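Local coordinates for DNR protein (Pseudomonas aeruginosa, PDB 2Z69) that regulates transcription in dissimilative nitrate respiration, probably by binding DNA, and is represented here by its sensor domain, at residues B[34-39]-B[111-116]; B[45-50]-B[97-102]; B[63-68]-B[75-80]. One frame throughout, in Å; residues are numbered along the deposited sequence.

Overall arrangement
All three contacts lie in the beta barrel of the cyclic nucleotide-binding-type sensor domain, in two sheets. Contact 1 joins strands 36-40 and 109-115 of one sheet, next to helix 25-33. Contacts 2 and 3 both reach the other sheet, contact 2 partly through the loop that leads into strand 102-105. Their centres are about 11 Å apart, and they meet directly: T102 N lies 2.9 Å from Y67 O, a probable hydrogen bond, and V100 O packs on R68 CG. Both touch L151 of the second subunit. Contact 1 lies about 15 Å from contact 2 and 20 Å from contact 3, centre to centre. In sequence the three nest, contact 3 within contact 2 within contact 1.

Contact 1. Residues B[34-39]-B[111-116]; sequences SSDLVN and LFRFSN
D36 and R113 face each other across strands 36-39 and 111-115, an antiparallel pair in the beta barrel of this cyclic nucleotide-binding-type sensor domain. The short strand axes come within 4.7 Å. The backbone register follows from the bonds: D36 and R113 are a hydrogen-bonded pair, each N donating to the other's O, and V38 with L111 is the next hydrogen-bonded pair. L37 and F112 between them form a non-hydrogen-bonded pair.

R113 does most of the side-chain work, on the face it shares with D36, V38 and L111. Its CB sits 3.8 Å from D36 O and also close to V38 CG2. CG is anti to the backbone N (chi1 161°), and CD passes 4.0 Å from D36 OD2. A bend at chi3 then turns NE toward D36 OD2. R113 NE donates to D36 OD2 at 3.0 Å with an N-H...O angle of 166°; the oxygen lies in the guanidinium plane and is met through its anti lone pair. R113 NH2 adds a weak bond to the same D36 OD2 at 3.4 Å, making the salt bridge a grip on one oxygen, with the two flat groups turned 66° apart. At the tip, R113 NH1 lies 3.5 Å from V38 CG2, a methyl set against one guanidinium face toward its rim.

The L37 and F112 side chains occupy the other face, where L37 CD1 approaches F112 CE2 at 4.1 Å. H10 meets the F112 ring edge-to-face, and helix 25-33 packs on the same phenylalanine through L32. S35 OG bonds back to L32 O, while S35 CB rests 3.7 Å from F114 CD2.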
loop_
_atom_site.group_PDB
_atom_site.type_symbol
_atom_site.label_atom_id
_atom_site.label_comp_id
_atom_site.label_asym_id
_atom_site.label_seq_id
_atom_site.Cartn_x
_atom_site.Cartn_y
_atom_site.Cartn_z
ATOM N N SER B 34 22.616 8.747 6.217
ATOM C CA SER B 34 21.995 8.427 7.508
ATOM C C SER B 34 22.032 6.924 7.868
ATOM O O SER B 34 21.556 6.518 8.939
ATOM C CB SER B 34 20.548 8.919 7.533
ATOM O OG SER B 34 20.001 8.812 8.838
ATOM N N SER B 35 22.590 6.097 6.993
ATOM C CA SER B 35 22.689 4.669 7.302
ATOM C C SER B 35 23.849 4.341 8.263
ATOM O O SER B 35 24.744 5.139 8.447
ATOM C CB SER B 35 22.787 3.833 6.015
ATOM O OG SER B 35 24.074 3.906 5.443
ATOM N N ASP B 36 23.796 3.163 8.878
ATOM C CA ASP B 36 24.878 2.611 9.687
ATOM C C ASP B 36 25.440 1.379 8.988
ATOM O O ASP B 36 24.703 0.582 8.442
ATOM C CB ASP B 36 24.345 2.144 11.046
ATOM C CG ASP B 36 23.732 3.272 11.857
ATOM O OD1 ASP B 36 24.336 4.370 11.894
ATOM O OD2 ASP B 36 22.665 3.040 12.480
ATOM N N LEU B 37 26.747 1.206 9.042
ATOM C CA LEU B 37 27.361 -0.041 8.638
ATOM C C LEU B 37 27.336 -1.042 9.802
ATOM O O LEU B 37 27.673 -0.690 10.962
ATOM C CB LEU B 37 28.801 0.228 8.236
ATOM C CG LEU B 37 29.515 -0.976 7.659
ATOM C CD1 LEU B 37 28.903 -1.338 6.336
ATOM C CD2 LEU B 37 31.010 -0.609 7.538
ATOM N N VAL B 38 26.931 -2.277 9.501
ATOM C CA VAL B 38 26.689 -3.258 10.554
ATOM C C VAL B 38 27.507 -4.477 10.229
ATOM O O VAL B 38 27.427 -5.013 9.116
ATOM C CB VAL B 38 25.172 -3.657 10.672
ATOM C CG1 VAL B 38 24.974 -4.754 11.743
ATOM C CG2 VAL B 38 24.309 -2.436 10.966
ATOM N N ASN B 39 28.285 -4.917 11.209
ATOM C CA ASN B 39 29.177 -6.051 11.022
ATOM C C ASN B 39 28.787 -7.205 11.937
ATOM O O ASN B 39 28.682 -6.997 13.159
ATOM C CB ASN B 39 30.591 -5.624 11.362
ATOM C CG ASN B 39 31.102 -4.533 10.460
ATOM O OD1 ASN B 39 31.186 -4.710 9.256
ATOM N ND2 ASN B 39 31.541 -3.424 11.058
ATOM N N LEU B 111 26.177 -5.480 6.659
ATOM C CA LEU B 111 24.920 -4.854 6.232
ATOM C C LEU B 111 24.969 -3.352 6.274
ATOM O O LEU B 111 25.839 -2.788 6.939
ATOM C CB LEU B 111 23.733 -5.323 7.093
ATOM C CG LEU B 111 23.682 -6.831 7.342
ATOM C CD1 LEU B 111 24.021 -7.054 8.825
ATOM C CD2 LEU B 111 22.324 -7.381 7.070
ATOM N N PHE B 112 24.028 -2.726 5.550
ATOM C CA PHE B 112 23.643 -1.340 5.730
ATOM C C PHE B 112 22.344 -1.353 6.495
ATOM O O PHE B 112 21.435 -2.076 6.112
ATOM C CB PHE B 112 23.376 -0.694 4.374
ATOM C CG PHE B 112 24.613 -0.326 3.617
ATOM C CD1 PHE B 112 24.709 -0.610 2.260
ATOM C CD2 PHE B 112 25.670 0.330 4.252
ATOM C CE1 PHE B 112 25.841 -0.257 1.521
ATOM C CE2 PHE B 112 26.817 0.702 3.526
ATOM C CZ PHE B 112 26.900 0.412 2.150
ATOM N N ARG B 113 22.249 -0.590 7.577
ATOM C CA ARG B 113 20.994 -0.430 8.319
ATOM C C ARG B 113 20.408 0.908 7.934
ATOM O O ARG B 113 21.004 1.948 8.243
ATOM C CB ARG B 113 21.251 -0.397 9.819
ATOM C CG ARG B 113 20.111 0.199 10.639
ATOM C CD ARG B 113 20.193 -0.149 12.160
ATOM N NE ARG B 113 21.471 0.266 12.698
ATOM C CZ ARG B 113 22.346 -0.508 13.328
ATOM N NH1 ARG B 113 22.103 -1.793 13.582
ATOM N NH2 ARG B 113 23.475 0.037 13.736
ATOM N N PHE B 114 19.259 0.908 7.271
ATOM C CA PHE B 114 18.612 2.158 6.890
ATOM C C PHE B 114 17.473 2.477 7.841
ATOM O O PHE B 114 16.685 1.607 8.172
ATOM C CB PHE B 114 18.054 2.032 5.494
ATOM C CG PHE B 114 19.084 1.795 4.447
ATOM C CD1 PHE B 114 19.285 0.532 3.925
ATOM C CD2 PHE B 114 19.839 2.830 3.959
ATOM C CE1 PHE B 114 20.210 0.316 2.933
ATOM C CE2 PHE B 114 20.776 2.606 2.972
ATOM C CZ PHE B 114 20.955 1.343 2.465
ATOM N N SER B 115 17.384 3.723 8.287
ATOM C CA SER B 115 16.271 4.194 9.094
ATOM C C SER B 115 14.958 4.181 8.306
ATOM O O SER B 115 14.902 4.662 7.154
ATOM C CB SER B 115 16.572 5.633 9.536
ATOM O OG SER B 115 15.458 6.231 10.139
ATOM N N ASN B 116 13.910 3.630 8.925
ATOM C CA ASN B 116 12.558 3.710 8.389
ATOM C C ASN B 116 12.229 5.163 8.135
ATOM O O ASN B 116 11.840 5.529 7.024
ATOM C CB ASN B 116 11.531 3.040 9.330
ATOM C CG ASN B 116 11.653 1.513 9.342
ATOM O OD1 ASN B 116 12.434 0.948 8.603
ATOM N ND2 ASN B 116 10.880 0.853 10.181
HETATM O O HOH W 1 20.442 3.867 10.344
#

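Contact 2. Residues B[45-50]-B[97-102]; sequences YVFRQG and PNYVAT
The F47 and Y99 rings form a face-to-face stack, with centroids 3.8 Å apart and planes within 10° of parallel. F47 CG stands between its backbone N and carbonyl carbon (chi1 52°), over the centre of the Y99 ring. F47 CB adds a CH-pi contact above the same face, 4.0 Å from the Y99 centroid. At the rim of the F47 ring, in its plane, A101 O comes within 3.3 Å of F47 CE2.

Among the polar links, G50 N donates to Y99 O at 2.8 Å, while Q49 N donates to T102 OG1 at 3.1 Å. That hydroxyl also gives its proton to a water, 2.7 Å from T102 OG1, and the water in turn donates to Q49 OE1. T102 OG1 is thereby used as both acceptor and donor.

T102 CG2 adds an apolar contact, 3.4 Å from Y45 CD2.

V46 and F47 both face A103, a classic beta bulge where strand 45-47 turns its corner beside strand 102-105. Y99 OH is hydrogen-bonded to A55 O on strand 55-59, and L151 of the second subunit packs on F47, V100 and A101.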
loop_
_atom_site.group_PDB
_atom_site.type_symbol
_atom_site.label_atom_id
_atom_site.label_comp_id
_atom_site.label_asym_id
_atom_site.label_seq_id
_atom_site.Cartn_x
_atom_site.Cartn_y
_atom_site.Cartn_z
ATOM N N TYR B 45 22.839 -11.635 16.094
ATOM C CA TYR B 45 21.529 -11.149 15.719
ATOM C C TYR B 45 21.566 -9.834 14.977
ATOM O O TYR B 45 22.290 -8.920 15.393
ATOM C CB TYR B 45 20.628 -11.044 16.956
ATOM C CG TYR B 45 20.375 -12.420 17.515
ATOM C CD1 TYR B 45 21.124 -12.891 18.587
ATOM C CD2 TYR B 45 19.483 -13.286 16.884
ATOM C CE1 TYR B 45 20.930 -14.201 19.099
ATOM C CE2 TYR B 45 19.266 -14.585 17.370
ATOM C CZ TYR B 45 19.994 -15.034 18.473
ATOM O OH TYR B 45 19.818 -16.301 18.935
ATOM N N VAL B 46 20.798 -9.725 13.886
ATOM C CA VAL B 46 20.609 -8.408 13.246
ATOM C C VAL B 46 19.548 -7.630 14.081
ATOM O O VAL B 46 19.724 -6.479 14.390
ATOM C CB VAL B 46 20.098 -8.485 11.843
ATOM C CG1 VAL B 46 20.199 -7.101 11.193
ATOM C CG2 VAL B 46 20.897 -9.519 11.002
ATOM N N PHE B 47 18.444 -8.299 14.419
ATOM C CA PHE B 47 17.489 -7.774 15.372
ATOM C C PHE B 47 16.756 -8.978 15.963
ATOM O O PHE B 47 16.851 -10.095 15.410
ATOM C CB PHE B 47 16.522 -6.794 14.713
ATOM C CG PHE B 47 15.834 -7.328 13.455
ATOM C CD1 PHE B 47 16.235 -6.910 12.212
ATOM C CD2 PHE B 47 14.732 -8.192 13.543
ATOM C CE1 PHE B 47 15.535 -7.370 11.025
ATOM C CE2 PHE B 47 14.070 -8.645 12.409
ATOM C CZ PHE B 47 14.485 -8.220 11.143
ATOM N N ARG B 48 16.127 -8.754 17.113
ATOM C CA ARG B 48 15.365 -9.780 17.838
ATOM C C ARG B 48 13.861 -9.455 17.834
ATOM O O ARG B 48 13.479 -8.293 17.868
ATOM C CB ARG B 48 15.872 -9.928 19.285
ATOM C CG ARG B 48 17.399 -10.193 19.381
ATOM C CD ARG B 48 17.911 -10.023 20.848
ATOM N NE ARG B 48 19.365 -10.276 20.902
ATOM C CZ ARG B 48 20.254 -9.383 20.499
ATOM N NH1 ARG B 48 19.825 -8.203 20.059
ATOM N NH2 ARG B 48 21.554 -9.643 20.581
ATOM N N GLN B 49 13.027 -10.494 17.788
ATOM C CA GLN B 49 11.610 -10.321 17.799
ATOM C C GLN B 49 11.271 -9.534 19.072
ATOM O O GLN B 49 11.819 -9.817 20.123
ATOM C CB GLN B 49 10.900 -11.675 17.767
ATOM C CG GLN B 49 9.337 -11.578 18.043
ATOM C CD GLN B 49 8.621 -12.883 17.788
ATOM O OE1 GLN B 49 9.197 -13.817 17.211
ATOM N NE2 GLN B 49 7.346 -12.961 18.206
ATOM N N GLY B 50 10.412 -8.518 18.938
ATOM C CA GLY B 50 9.899 -7.757 20.086
ATOM C C GLY B 50 10.701 -6.498 20.367
ATOM O O GLY B 50 10.339 -5.711 21.212
ATOM N N PRO B 97 4.664 -1.648 16.343
ATOM C CA PRO B 97 5.872 -1.004 16.848
ATOM C C PRO B 97 7.161 -1.855 16.763
ATOM O O PRO B 97 8.212 -1.290 16.536
ATOM C CB PRO B 97 5.525 -0.725 18.317
ATOM C CG PRO B 97 4.514 -1.753 18.661
ATOM C CD PRO B 97 3.690 -1.905 17.423
ATOM N N ASN B 98 7.050 -3.170 16.964
ATOM C CA ASN B 98 8.183 -4.054 17.189
ATOM C C ASN B 98 8.376 -5.095 16.092
ATOM O O ASN B 98 7.387 -5.601 15.552
ATOM C CB ASN B 98 8.007 -4.816 18.512
ATOM C CG ASN B 98 7.922 -3.900 19.719
ATOM O OD1 ASN B 98 7.232 -4.204 20.699
ATOM N ND2 ASN B 98 8.623 -2.784 19.663
ATOM N N TYR B 99 9.645 -5.449 15.814
ATOM C CA TYR B 99 9.954 -6.593 14.959
ATOM C C TYR B 99 9.109 -7.792 15.369
ATOM O O TYR B 99 9.068 -8.154 16.540
ATOM C CB TYR B 99 11.452 -6.961 15.015
ATOM C CG TYR B 99 12.322 -5.919 14.344
ATOM C CD1 TYR B 99 12.294 -5.743 12.970
ATOM C CD2 TYR B 99 13.170 -5.113 15.101
ATOM C CE1 TYR B 99 13.085 -4.750 12.350
ATOM C CE2 TYR B 99 13.951 -4.144 14.520
ATOM C CZ TYR B 99 13.913 -3.966 13.143
ATOM O OH TYR B 99 14.728 -2.982 12.575
ATOM N N VAL B 100 8.431 -8.390 14.399
ATOM C CA VAL B 100 7.591 -9.574 14.621
ATOM C C VAL B 100 8.359 -10.897 14.401
ATOM O O VAL B 100 7.749 -11.961 14.393
ATOM C CB VAL B 100 6.397 -9.550 13.637
ATOM C CG1 VAL B 100 5.467 -8.394 13.942
ATOM C CG2 VAL B 100 6.919 -9.412 12.215
ATOM N N ALA B 101 9.672 -10.820 14.180
ATOM C CA ALA B 101 10.546 -11.992 14.008
ATOM C C ALA B 101 11.980 -11.595 14.360
ATOM O O ALA B 101 12.258 -10.410 14.527
ATOM C CB ALA B 101 10.494 -12.500 12.550
ATOM N N THR B 102 12.881 -12.582 14.413
ATOM C CA THR B 102 14.310 -12.394 14.719
ATOM C C THR B 102 15.062 -12.654 13.436
ATOM O O THR B 102 14.666 -13.508 12.663
ATOM C CB THR B 102 14.744 -13.473 15.761
ATOM O OG1 THR B 102 14.007 -13.280 16.976
ATOM C CG2 THR B 102 16.207 -13.475 16.048
HETATM O O HOH W 2 11.898 -14.911 17.060
#

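Contact 3. Residues B[63-68]-B[75-80]; sequences CVKIYR and EKILEV
E75 reaches across Y67 with its chain extended beyond CG, and its OE1 stands 4.1 Å above the plane of the Y67 ring, over the centre. From there it also meets K65, whose extended chain brings K65 NZ to 2.6 Å from E75 OE1, a salt bridge on the syn side, 28° out of the carboxylate plane. K65, Y67, I77 and V80 share one face of the sheet. I77 CD1 fits against the base of the tyrosine, 3.8 Å from Y67 CB, and at the other end C63 SG abuts V80 CG1 at 3.6 Å.

On the other face, I66 and E79 lie side by side, with I66 CB 3.8 Å from E79 CG. L78, at the bulge, is a bump set against the neighbouring strand: its CD1 rests over the backbone where Y67 joins R68, 3.6 Å from Y67 CA, and touches R68 CG. E79 OE2 is hydrogen-bonded to L151 N of the second subunit, and R68 NH2 to I145 O of that subunit.

The register shifts by one between I66 and Y67, as the backbone bonds show. I66 O accepts L78 N at 2.6 Å and, weakly, E79 N at 3.3 Å. Two consecutive residues facing one, L78 at a near-helical psi of -50°, define a classic beta bulge in an antiparallel hairpin of the barrel that meets the partner chain.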
loop_
_atom_site.group_PDB
_atom_site.type_symbol
_atom_site.label_atom_id
_atom_site.label_comp_id
_atom_site.label_asym_id
_atom_site.label_seq_id
_atom_site.Cartn_x
_atom_site.Cartn_y
_atom_site.Cartn_z
ATOM N N CYS B 63 24.686 -13.849 4.756
ATOM C CA CYS B 63 23.423 -14.607 4.682
ATOM C C CYS B 63 22.688 -14.561 6.028
ATOM O O CYS B 63 23.271 -14.818 7.070
ATOM C CB CYS B 63 23.699 -16.046 4.245
ATOM S SG CYS B 63 22.243 -17.147 4.090
ATOM N N VAL B 64 21.402 -14.211 6.002
ATOM C CA VAL B 64 20.631 -13.937 7.256
ATOM C C VAL B 64 19.367 -14.808 7.232
ATOM O O VAL B 64 18.727 -14.920 6.187
ATOM C CB VAL B 64 20.266 -12.449 7.327
ATOM C CG1 VAL B 64 19.051 -12.189 8.217
ATOM C CG2 VAL B 64 21.504 -11.618 7.789
ATOM N N LYS B 65 19.053 -15.494 8.333
ATOM C CA LYS B 65 17.796 -16.222 8.410
ATOM C C LYS B 65 16.793 -15.478 9.301
ATOM O O LYS B 65 17.172 -14.822 10.306
ATOM C CB LYS B 65 17.990 -17.669 8.888
ATOM C CG LYS B 65 18.404 -17.824 10.359
ATOM C CD LYS B 65 18.171 -19.255 10.834
ATOM C CE LYS B 65 18.727 -19.416 12.256
ATOM N NZ LYS B 65 18.566 -20.797 12.876
ATOM N N ILE B 66 15.513 -15.570 8.949
ATOM C CA ILE B 66 14.478 -14.828 9.685
ATOM C C ILE B 66 13.396 -15.798 10.182
ATOM O O ILE B 66 12.835 -16.534 9.400
ATOM C CB ILE B 66 13.873 -13.665 8.784
ATOM C CG1 ILE B 66 15.018 -12.746 8.296
ATOM C CG2 ILE B 66 12.753 -12.904 9.524
ATOM C CD1 ILE B 66 14.579 -11.515 7.651
ATOM N N TYR B 67 13.113 -15.789 11.483
ATOM C CA TYR B 67 12.258 -16.797 12.131
ATOM C C TYR B 67 11.536 -16.251 13.364
ATOM O O TYR B 67 12.009 -15.293 13.973
ATOM C CB TYR B 67 13.095 -18.018 12.578
ATOM C CG TYR B 67 14.170 -17.713 13.633
ATOM C CD1 TYR B 67 15.411 -17.257 13.253
ATOM C CD2 TYR B 67 13.930 -17.899 15.011
ATOM C CE1 TYR B 67 16.404 -16.972 14.182
ATOM C CE2 TYR B 67 14.936 -17.623 15.960
ATOM C CZ TYR B 67 16.174 -17.161 15.513
ATOM O OH TYR B 67 17.207 -16.874 16.373
ATOM N N ARG B 68 10.411 -16.859 13.747
ATOM C CA ARG B 68 9.832 -16.606 15.068
ATOM C C ARG B 68 9.991 -17.854 15.945
ATOM O O ARG B 68 9.695 -18.991 15.510
ATOM C CB ARG B 68 8.336 -16.284 14.996
ATOM C CG ARG B 68 7.902 -15.243 13.956
ATOM C CD ARG B 68 6.514 -15.613 13.413
ATOM N NE ARG B 68 5.773 -14.487 12.835
ATOM C CZ ARG B 68 4.633 -14.001 13.331
ATOM N NH1 ARG B 68 4.086 -14.526 14.420
ATOM N NH2 ARG B 68 4.029 -12.982 12.741
ATOM N N GLU B 75 11.891 -22.869 16.171
ATOM C CA GLU B 75 11.870 -21.802 15.170
ATOM C C GLU B 75 10.809 -22.043 14.090
ATOM O O GLU B 75 10.801 -23.096 13.462
ATOM C CB GLU B 75 13.233 -21.704 14.471
ATOM C CG GLU B 75 14.461 -21.612 15.366
ATOM C CD GLU B 75 15.736 -22.023 14.623
ATOM O OE1 GLU B 75 16.105 -21.362 13.620
ATOM O OE2 GLU B 75 16.367 -23.026 15.036
ATOM N N LYS B 76 9.918 -21.083 13.862
ATOM C CA LYS B 76 9.197 -21.051 12.583
ATOM C C LYS B 76 9.916 -20.114 11.619
ATOM O O LYS B 76 10.044 -18.929 11.902
ATOM C CB LYS B 76 7.725 -20.642 12.721
ATOM C CG LYS B 76 7.172 -20.097 11.390
ATOM C CD LYS B 76 5.678 -20.274 11.172
ATOM C CE LYS B 76 5.289 -19.925 9.717
ATOM N NZ LYS B 76 6.122 -18.821 9.126
ATOM N N ILE B 77 10.354 -20.632 10.468
ATOM C CA ILE B 77 11.207 -19.856 9.552
ATOM C C ILE B 77 10.389 -19.036 8.542
ATOM O O ILE B 77 9.478 -19.551 7.910
ATOM C CB ILE B 77 12.265 -20.769 8.824
ATOM C CG1 ILE B 77 13.018 -21.693 9.820
ATOM C CG2 ILE B 77 13.224 -19.933 7.940
ATOM C CD1 ILE B 77 14.069 -21.054 10.587
ATOM N N LEU B 78 10.711 -17.752 8.410
ATOM C CA LEU B 78 10.027 -16.857 7.448
ATOM C C LEU B 78 10.770 -16.823 6.106
ATOM O O LEU B 78 10.160 -17.015 5.041
ATOM C CB LEU B 78 9.893 -15.423 8.013
ATOM C CG LEU B 78 8.831 -15.175 9.100
ATOM C CD1 LEU B 78 9.259 -15.759 10.427
ATOM C CD2 LEU B 78 8.571 -13.717 9.278
ATOM N N GLU B 79 12.090 -16.595 6.167
ATOM C CA GLU B 79 12.893 -16.504 4.957
ATOM C C GLU B 79 14.377 -16.650 5.259
ATOM O O GLU B 79 14.821 -16.464 6.391
ATOM C CB GLU B 79 12.622 -15.171 4.252
ATOM C CG GLU B 79 12.611 -13.992 5.227
ATOM C CD GLU B 79 11.995 -12.699 4.648
ATOM O OE1 GLU B 79 12.288 -12.354 3.466
ATOM O OE2 GLU B 79 11.233 -12.018 5.385
ATOM N N VAL B 80 15.137 -17.004 4.232
ATOM C CA VAL B 80 16.582 -16.943 4.269
ATOM C C VAL B 80 16.976 -15.899 3.219
ATOM O O VAL B 80 16.599 -16.027 2.048
ATOM C CB VAL B 80 17.216 -18.309 3.963
ATOM C CG1 VAL B 80 18.750 -18.185 3.905
ATOM C CG2 VAL B 80 16.762 -19.358 5.030
#